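Local structure of beta-galactosidase (Geobacillus stearothermophilus, 4OIF) at residues A[182-187]-A[201-206]; A[340-345]-A[392-397]; A[561-566]-A[582-587]. The protein probably hydrolyses terminal non-reducing beta-D-galactose residues from beta-D-galactosides as a zinc-binding homotrimeric enzyme of glycosyl hydrolase family 42. All blocks are in the same frame, centred on the assembly; numbering follows the deposited sequence.

Contact 1 of 3, residues A[182-187]-A[201-206]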
loop_
_atom_site.group_PDB
_atom_site.type_symbol
_atom_site.label_atom_id
_atom_site.label_comp_id
_atom_site.label_asym_id
_atom_site.label_seq_id
_atom_site.Cartn_x
_atom_site.Cartn_y
_atom_site.Cartn_z
ATOM N N HIS A 182 19.040 37.392 -4.693
ATOM C CA HIS A 182 18.866 37.398 -6.145
ATOM C C HIS A 182 20.039 36.759 -6.879
ATOM O O HIS A 182 20.213 36.965 -8.084
ATOM C CB HIS A 182 18.663 38.824 -6.657
ATOM C CG HIS A 182 17.401 39.464 -6.173
ATOM N ND1 HIS A 182 16.288 39.613 -6.975
ATOM C CD2 HIS A 182 17.074 39.986 -4.966
ATOM C CE1 HIS A 182 15.330 40.203 -6.282
ATOM N NE2 HIS A 182 15.777 40.435 -5.061
ATOM N N ASP A 183 20.832 35.981 -6.148
ATOM C CA ASP A 183 22.029 35.364 -6.704
ATOM C C ASP A 183 21.760 33.910 -7.101
ATOM O O ASP A 183 21.802 33.006 -6.260
ATOM C CB ASP A 183 23.168 35.445 -5.686
ATOM C CG ASP A 183 24.494 34.970 -6.240
ATOM O OD1 ASP A 183 24.533 34.432 -7.369
ATOM O OD2 ASP A 183 25.505 35.125 -5.522
ATOM N N LEU A 184 21.507 33.690 -8.384
ATOM C CA LEU A 184 21.193 32.351 -8.878
ATOM C C LEU A 184 22.395 31.405 -8.762
ATOM O O LEU A 184 22.221 30.207 -8.554
ATOM C CB LEU A 184 20.697 32.437 -10.317
ATOM C CG LEU A 184 19.663 31.443 -10.836
ATOM C CD1 LEU A 184 18.500 31.285 -9.883
ATOM C CD2 LEU A 184 19.164 31.923 -12.184
ATOM N N ASP A 185 23.613 31.940 -8.866
ATOM C CA ASP A 185 24.817 31.143 -8.612
ATOM C C ASP A 185 24.784 30.586 -7.203
ATOM O O ASP A 185 25.065 29.408 -6.996
ATOM C CB ASP A 185 26.092 31.961 -8.790
ATOM C CG ASP A 185 26.274 32.453 -10.207
ATOM O OD1 ASP A 185 25.548 31.970 -11.101
ATOM O OD2 ASP A 185 27.147 33.324 -10.422
ATOM N N ALA A 186 24.434 31.437 -6.240
ATOM C CA ALA A 186 24.352 31.026 -4.849
ATOM C C ALA A 186 23.322 29.928 -4.659
ATOM O O ALA A 186 23.607 28.927 -4.022
ATOM C CB ALA A 186 24.024 32.215 -3.961
ATOM N N LEU A 187 22.130 30.112 -5.220
ATOM C CA LEU A 187 21.096 29.098 -5.110
ATOM C C LEU A 187 21.615 27.766 -5.685
ATOM O O LEU A 187 21.628 26.737 -4.992
ATOM C CB LEU A 187 19.811 29.543 -5.822
ATOM C CG LEU A 187 18.610 28.591 -5.647
ATOM C CD1 LEU A 187 17.281 29.339 -5.500
ATOM C CD2 LEU A 187 18.542 27.607 -6.800
ATOM N N THR A 201 18.917 28.420 -14.909
ATOM C CA THR A 201 19.500 29.576 -15.580
ATOM C C THR A 201 18.541 30.764 -15.610
ATOM O O THR A 201 18.858 31.813 -16.163
ATOM C CB THR A 201 19.955 29.219 -17.014
ATOM O OG1 THR A 201 18.955 28.424 -17.665
ATOM C CG2 THR A 201 21.256 28.436 -16.966
ATOM N N ASP A 202 17.375 30.605 -14.994
ATOM C CA ASP A 202 16.443 31.719 -14.819
ATOM C C ASP A 202 15.497 31.389 -13.680
ATOM O O ASP A 202 15.032 30.251 -13.574
ATOM C CB ASP A 202 15.647 31.995 -16.103
ATOM C CG ASP A 202 14.874 33.312 -16.048
ATOM O OD1 ASP A 202 13.728 33.343 -15.535
ATOM O OD2 ASP A 202 15.423 34.325 -16.525
ATOM N N TRP A 203 15.206 32.382 -12.842
ATOM C CA TRP A 203 14.316 32.204 -11.696
ATOM C C TRP A 203 12.942 31.643 -12.064
ATOM O O TRP A 203 12.311 30.972 -11.259
ATOM C CB TRP A 203 14.122 33.529 -10.963
ATOM C CG TRP A 203 15.350 34.035 -10.311
ATOM C CD1 TRP A 203 16.204 34.984 -10.793
ATOM C CD2 TRP A 203 15.885 33.615 -9.049
ATOM N NE1 TRP A 203 17.232 35.190 -9.904
ATOM C CE2 TRP A 203 17.062 34.364 -8.827
ATOM C CE3 TRP A 203 15.484 32.685 -8.087
ATOM C CZ2 TRP A 203 17.842 34.208 -7.682
ATOM C CZ3 TRP A 203 16.264 32.529 -6.945
ATOM C CH2 TRP A 203 17.425 33.288 -6.754
ATOM N N SER A 204 12.479 31.923 -13.276
ATOM C CA SER A 204 11.196 31.410 -13.730
ATOM C C SER A 204 11.183 29.890 -13.873
ATOM O O SER A 204 10.119 29.290 -13.975
ATOM C CB SER A 204 10.819 32.041 -15.069
ATOM O OG SER A 204 11.728 31.652 -16.082
ATOM N N GLN A 205 12.357 29.269 -13.895
ATOM C CA GLN A 205 12.419 27.820 -14.066
ATOM C C GLN A 205 12.156 27.091 -12.762
ATOM O O GLN A 205 11.661 25.976 -12.762
ATOM C CB GLN A 205 13.774 27.391 -14.627
ATOM C CG GLN A 205 14.003 27.760 -16.085
ATOM C CD GLN A 205 15.473 27.858 -16.408
ATOM O OE1 GLN A 205 16.321 27.564 -15.563
ATOM N NE2 GLN A 205 15.791 28.282 -17.623
ATOM N N ILE A 206 12.479 27.726 -11.648
ATOM C CA ILE A 206 12.322 27.083 -10.355
ATOM C C ILE A 206 10.855 26.942 -9.941
ATOM O O ILE A 206 10.139 27.928 -9.833
ATOM C CB ILE A 206 13.073 27.861 -9.269
ATOM C CG1 ILE A 206 14.558 27.941 -9.635
ATOM C CG2 ILE A 206 12.847 27.206 -7.911
ATOM C CD1 ILE A 206 15.364 28.929 -8.808
#

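Contact 2 of 3, residues A[340-345]-A[392-397]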
loop_
_atom_site.group_PDB
_atom_site.type_symbol
_atom_site.label_atom_id
_atom_site.label_comp_id
_atom_site.label_asym_id
_atom_site.label_seq_id
_atom_site.Cartn_x
_atom_site.Cartn_y
_atom_site.Cartn_z
ATOM N N GLY A 340 -10.227 6.753 35.680
ATOM C CA GLY A 340 -9.018 7.233 36.320
ATOM C C GLY A 340 -7.955 7.777 35.372
ATOM O O GLY A 340 -7.145 8.630 35.755
ATOM N N MET A 341 -7.954 7.292 34.133
ATOM C CA MET A 341 -6.909 7.658 33.194
ATOM C C MET A 341 -7.046 9.114 32.751
ATOM O O MET A 341 -6.044 9.794 32.484
ATOM C CB MET A 341 -6.931 6.723 31.983
ATOM C CG MET A 341 -6.016 7.152 30.848
ATOM S SD MET A 341 -4.285 7.290 31.333
ATOM C CE MET A 341 -3.951 5.610 31.782
ATOM N N HIS A 342 -8.283 9.598 32.669
ATOM C CA HIS A 342 -8.477 10.980 32.270
ATOM C C HIS A 342 -7.931 11.914 33.341
ATOM O O HIS A 342 -7.174 12.856 33.045
ATOM C CB HIS A 342 -9.943 11.297 32.000
ATOM C CG HIS A 342 -10.153 12.720 31.597
ATOM N ND1 HIS A 342 -9.479 13.291 30.541
ATOM C CD2 HIS A 342 -10.907 13.704 32.138
ATOM C CE1 HIS A 342 -9.834 14.557 30.428
ATOM N NE2 HIS A 342 -10.695 14.835 31.390
ATOM N N PHE A 343 -8.302 11.641 34.587
ATOM C CA PHE A 343 -7.784 12.423 35.707
ATOM C C PHE A 343 -6.237 12.440 35.699
ATOM O O PHE A 343 -5.585 13.510 35.769
ATOM C CB PHE A 343 -8.321 11.881 37.043
ATOM C CG PHE A 343 -8.058 12.796 38.187
ATOM C CD1 PHE A 343 -8.945 13.807 38.495
ATOM C CD2 PHE A 343 -6.876 12.701 38.910
ATOM C CE1 PHE A 343 -8.672 14.695 39.521
ATOM C CE2 PHE A 343 -6.605 13.576 39.938
ATOM C CZ PHE A 343 -7.505 14.577 40.241
ATOM N N LEU A 344 -5.670 11.245 35.570
ATOM C CA LEU A 344 -4.223 11.037 35.559
ATOM C C LEU A 344 -3.527 11.849 34.478
ATOM O O LEU A 344 -2.574 12.595 34.764
ATOM C CB LEU A 344 -3.923 9.547 35.380
ATOM C CG LEU A 344 -2.523 9.066 34.997
ATOM C CD1 LEU A 344 -1.451 9.505 35.993
ATOM C CD2 LEU A 344 -2.515 7.543 34.821
ATOM N N SER A 345 -4.011 11.712 33.243
ATOM C CA SER A 345 -3.428 12.422 32.105
ATOM C C SER A 345 -3.554 13.952 32.249
ATOM O O SER A 345 -2.628 14.701 31.897
ATOM C CB SER A 345 -4.062 11.945 30.790
ATOM O OG SER A 345 -5.425 12.306 30.666
ATOM N N ALA A 392 -15.793 16.236 35.696
ATOM C CA ALA A 392 -16.160 16.990 36.895
ATOM C C ALA A 392 -15.123 16.842 38.007
ATOM O O ALA A 392 -14.789 17.810 38.676
ATOM C CB ALA A 392 -17.527 16.553 37.398
ATOM N N GLU A 393 -14.621 15.631 38.208
ATOM C CA GLU A 393 -13.585 15.400 39.205
ATOM C C GLU A 393 -12.324 16.177 38.871
ATOM O O GLU A 393 -11.693 16.771 39.766
ATOM C CB GLU A 393 -13.277 13.907 39.330
ATOM C CG GLU A 393 -14.357 13.145 40.091
ATOM C CD GLU A 393 -14.732 13.820 41.420
ATOM O OE1 GLU A 393 -13.821 14.113 42.233
ATOM O OE2 GLU A 393 -15.939 14.062 41.650
ATOM N N VAL A 394 -11.957 16.191 37.589
ATOM C CA VAL A 394 -10.806 16.989 37.181
ATOM C C VAL A 394 -11.072 18.457 37.512
ATOM O O VAL A 394 -10.209 19.119 38.082
ATOM C CB VAL A 394 -10.464 16.820 35.673
ATOM C CG1 VAL A 394 -9.505 17.906 35.206
ATOM C CG2 VAL A 394 -9.854 15.447 35.422
ATOM N N GLY A 395 -12.271 18.949 37.188
ATOM C CA GLY A 395 -12.645 20.326 37.481
ATOM C C GLY A 395 -12.496 20.697 38.952
ATOM O O GLY A 395 -11.853 21.705 39.295
ATOM N N LYS A 396 -13.088 19.863 39.812
ATOM C CA LYS A 396 -13.000 20.025 41.263
ATOM C C LYS A 396 -11.551 20.044 41.715
ATOM O O LYS A 396 -11.179 20.793 42.618
ATOM C CB LYS A 396 -13.750 18.903 41.984
ATOM C CG LYS A 396 -15.231 18.819 41.650
ATOM C CD LYS A 396 -15.841 17.534 42.194
ATOM C CE LYS A 396 -17.335 17.445 41.896
ATOM N NZ LYS A 396 -17.982 16.298 42.602
ATOM N N ALA A 397 -10.730 19.214 41.081
ATOM C CA ALA A 397 -9.331 19.171 41.454
ATOM C C ALA A 397 -8.630 20.465 41.048
ATOM O O ALA A 397 -7.846 21.022 41.822
ATOM C CB ALA A 397 -8.656 17.970 40.837
#

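Contact 3 of 3, residues A[561-566]-A[582-587]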
loop_
_atom_site.group_PDB
_atom_site.type_symbol
_atom_site.label_atom_id
_atom_site.label_comp_id
_atom_site.label_asym_id
_atom_site.label_seq_id
_atom_site.Cartn_x
_atom_site.Cartn_y
_atom_site.Cartn_z
ATOM N N ILE A 561 40.156 7.985 17.088
ATOM C CA ILE A 561 40.447 8.653 18.364
ATOM C C ILE A 561 41.580 9.668 18.285
ATOM O O ILE A 561 42.607 9.421 17.662
ATOM C CB ILE A 561 40.817 7.631 19.465
ATOM C CG1 ILE A 561 39.642 6.701 19.743
ATOM C CG2 ILE A 561 41.254 8.336 20.744
ATOM C CD1 ILE A 561 38.385 7.423 20.089
ATOM N N HIS A 562 41.385 10.808 18.936
ATOM C CA HIS A 562 42.446 11.789 19.112
ATOM C C HIS A 562 42.779 11.950 20.595
ATOM O O HIS A 562 43.444 11.101 21.176
ATOM C CB HIS A 562 42.035 13.121 18.490
ATOM C CG HIS A 562 41.807 13.037 17.015
ATOM N ND1 HIS A 562 42.795 12.647 16.134
ATOM C CD2 HIS A 562 40.705 13.271 16.265
ATOM C CE1 HIS A 562 42.312 12.653 14.905
ATOM N NE2 HIS A 562 41.047 13.030 14.955
ATOM N N ALA A 563 42.295 13.027 21.209
ATOM C CA ALA A 563 42.513 13.260 22.633
ATOM C C ALA A 563 41.555 12.467 23.536
ATOM O O ALA A 563 41.801 12.314 24.737
ATOM C CB ALA A 563 42.394 14.741 22.931
ATOM N N ALA A 564 40.475 11.952 22.958
ATOM C CA ALA A 564 39.380 11.394 23.749
ATOM C C ALA A 564 39.731 10.085 24.449
ATOM O O ALA A 564 40.609 9.346 24.030
ATOM C CB ALA A 564 38.154 11.192 22.873
ATOM N N THR A 565 39.014 9.812 25.526
ATOM C CA THR A 565 39.152 8.572 26.270
ATOM C C THR A 565 38.147 7.568 25.716
ATOM O O THR A 565 36.981 7.912 25.488
ATOM C CB THR A 565 38.907 8.801 27.783
ATOM O OG1 THR A 565 39.841 9.767 28.271
ATOM C CG2 THR A 565 39.050 7.531 28.569
ATOM N N VAL A 566 38.589 6.341 25.479
ATOM C CA VAL A 566 37.680 5.311 25.011
ATOM C C VAL A 566 36.915 4.722 26.180
ATOM O O VAL A 566 37.512 4.130 27.068
ATOM C CB VAL A 566 38.415 4.198 24.284
ATOM C CG1 VAL A 566 37.434 3.112 23.870
ATOM C CG2 VAL A 566 39.152 4.767 23.075
ATOM N N THR A 582 32.908 7.437 23.627
ATOM C CA THR A 582 34.065 8.261 23.985
ATOM C C THR A 582 33.695 9.463 24.859
ATOM O O THR A 582 32.563 9.949 24.823
ATOM C CB THR A 582 34.801 8.797 22.731
ATOM O OG1 THR A 582 33.993 9.783 22.078
ATOM C CG2 THR A 582 35.101 7.686 21.764
ATOM N N SER A 583 34.666 9.931 25.640
ATOM C CA SER A 583 34.521 11.149 26.439
ATOM C C SER A 583 35.749 12.017 26.264
ATOM O O SER A 583 36.845 11.515 26.039
ATOM C CB SER A 583 34.327 10.831 27.927
ATOM O OG SER A 583 35.539 10.382 28.505
ATOM N N ASN A 584 35.573 13.320 26.394
ATOM C CA ASN A 584 36.683 14.217 26.176
ATOM C C ASN A 584 36.531 15.556 26.891
ATOM O O ASN A 584 35.532 16.250 26.732
ATOM C CB ASN A 584 36.851 14.436 24.681
ATOM C CG ASN A 584 38.112 15.161 24.350
ATOM O OD1 ASN A 584 39.205 14.660 24.606
ATOM N ND2 ASN A 584 37.980 16.337 23.755
ATOM N N GLN A 585 37.534 15.920 27.681
ATOM C CA GLN A 585 37.486 17.198 28.366
ATOM C C GLN A 585 37.912 18.260 27.385
ATOM O O GLN A 585 38.855 18.069 26.621
ATOM C CB GLN A 585 38.375 17.198 29.605
ATOM C CG GLN A 585 38.183 15.959 30.464
ATOM C CD GLN A 585 38.965 16.023 31.749
ATOM O OE1 GLN A 585 39.860 16.852 31.900
ATOM N NE2 GLN A 585 38.635 15.145 32.688
ATOM N N TYR A 586 37.199 19.375 27.392
ATOM C CA TYR A 586 37.471 20.434 26.447
ATOM C C TYR A 586 37.210 21.756 27.130
ATOM O O TYR A 586 36.071 22.060 27.487
ATOM C CB TYR A 586 36.606 20.266 25.190
ATOM C CG TYR A 586 36.794 21.350 24.158
ATOM C CD1 TYR A 586 37.890 21.349 23.316
ATOM C CD2 TYR A 586 35.866 22.368 24.023
ATOM C CE1 TYR A 586 38.065 22.340 22.370
ATOM C CE2 TYR A 586 36.028 23.363 23.083
ATOM C CZ TYR A 586 37.131 23.346 22.260
ATOM O OH TYR A 586 37.296 24.347 21.326
ATOM N N GLY A 587 38.263 22.545 27.320
ATOM C CA GLY A 587 38.133 23.754 28.109
ATOM C C GLY A 587 37.634 23.351 29.483
ATOM O O GLY A 587 38.144 22.394 30.063
#

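Contact 1 of 3, residues A[182-187]-A[201-206]
Trp203 holds CG anti to its carbonyl carbon (chi1 -67°), and with chi2 at 99° the indole reaches out to meet the start of helix 184-191. Leu184, whose chi1 of -148° lies off the staggered positions, meets it tip to tip. Its CD1 sits 3.5 Å from the centroid of the Trp203 six-membered ring, almost on the ring normal, a CH-pi contact over the face. The other branch of Leu184 goes to the backbone, CD2 lying 3.6 Å from Asp202 N. At the indole edge, near its plane, runs the His182-Asp183 peptide, with His182 C 3.5 Å from Trp203 CZ2. Leu187 crosses the indole obliquely and brings CD1 within 3.8 Å of Ile206 CD1. Asp202 OD1 shapes the partner loop, accepting from Ser204 OG and, through its anti lone pair, from Ser204 N at 2.9 Å. Leu176 and Lys177 of helix 166-179 also touch the indole, and Ser204 OG is hydrogen-bonded to Gln99 of a second subunit. The arrangement joins an Asx turn to an N-capped helix, where Asp183 OD1 accepts a weak bond from Ala186 N, in an excursion of the glycosidase domain at a subunit interface.

Contact 2 of 3, residues A[340-345]-A[392-397]
Phe343 and Val394 carry the meeting of helix 341-351 with helix 386-399; the axes of their segments 341-345 and 392-397 approach to 9.6 Å at an angle of 33°. Phe343 has CG anti to the backbone N (chi1 -168°) and chi2 at 87°, which sends the ring across to the second helix with an edge leading. In line with that edge, Ala397 CB lies 3.5 Å from Phe343 CE1, and the same ring atom is 3.7 Å from the carbonyl oxygen, Glu393 O. Val394 places CG1 anti to its backbone N, so that CG2, beside that N, becomes the branch that does the touching. Val394 CG2 is 3.6 Å from Phe343 CD1 and also close to Phe343 CA, the two side chains sliding past each other in opposite directions. His342, likewise with CG anti to the backbone N, crosses Val394 at about a right angle, its CD2 3.9 Å from Val394 CG2. The imidazole nitrogens turn to other partners: ND1 is hydrogen-bonded to Lys337 and NE2 to the hydroxyl of Tyr359. On the outer side Glu393 OE2 and Lys396 NZ form a salt bridge of 3.2 Å within their own helix. An alanine in place of Phe343 would probably loosen the helix pairing, since the ring contacts with Val394 and Ala397 would be lost. Between these two segments cohesion is thus apolar, while polar links from Glu390 to the N-H groups of Gly340 and Phe343 tie the first helix's N-terminal end to the second.

Contact 3 of 3, residues A[561-566]-A[582-587]
An antiparallel strand pairing begins here, at the open end of the beta hairpin formed by strands 565-570 and 579-586 in the mixed sheet of the trimerisation domain. Thr565 and Ser583 are its hydrogen-bonded pair. Thr565 N gives to Ser583 O at 2.8 Å, nearly along the C=O axis, and Ser583 N returns a bond of 3.1 Å to Thr565 O in the carbonyl plane. The next pair, Val566 with Thr582, is non-hydrogen-bonded, and Thr582 CA comes 3.3 Å from Thr565 O in a CA-H...O contact. On the face of Thr565 and Ser583, Ser583 OG stands between its backbone N and carbonyl carbon (chi1 73°), 3.8 Å from Thr565 CB, and is hydrogen-bonded to Glu567. On the face of Thr582, Ile561 and Thr582 meet tip to tip, Ile561 CD1 being 3.7 Å from Thr582 CG2. Asn584, with CG anti to the backbone N, lays its side chain along the turn before the strand: OD1 is 3.4 Å from Ala564 CA, and CB is 3.9 Å from Ala564 CB. Its ND2 is hydrogen-bonded to the carbonyl of Met524, near the end of helix 519-525. Strand 589-594 borders 579-586 on its other edge, where backbone bonds join Thr582 to Tyr593 and Asn584 to Ala591. The arrangement is that of an antiparallel hairpin within the mixed sheet of an alpha/beta domain.

Along the chain the three contacts follow in series, each closing before the next opens, with no nesting or crossing. Contact 1 closes a short loop that takes in the second half of helix 184-191, in the region near the zinc site. Contact 2 closes a longer one, in which helix 341-351, strand 356-359 and the start of helix 386-399 follow one another, and so joins helices late in the same TIM-barrel domain. It lies on the opposite side of the chain's centre from contact 1, about 57 Å away between centres. Contact 3 belongs to the trimerisation domain and closes a hairpin about 44 Å from contact 1 and 49 Å from contact 2, again between centres.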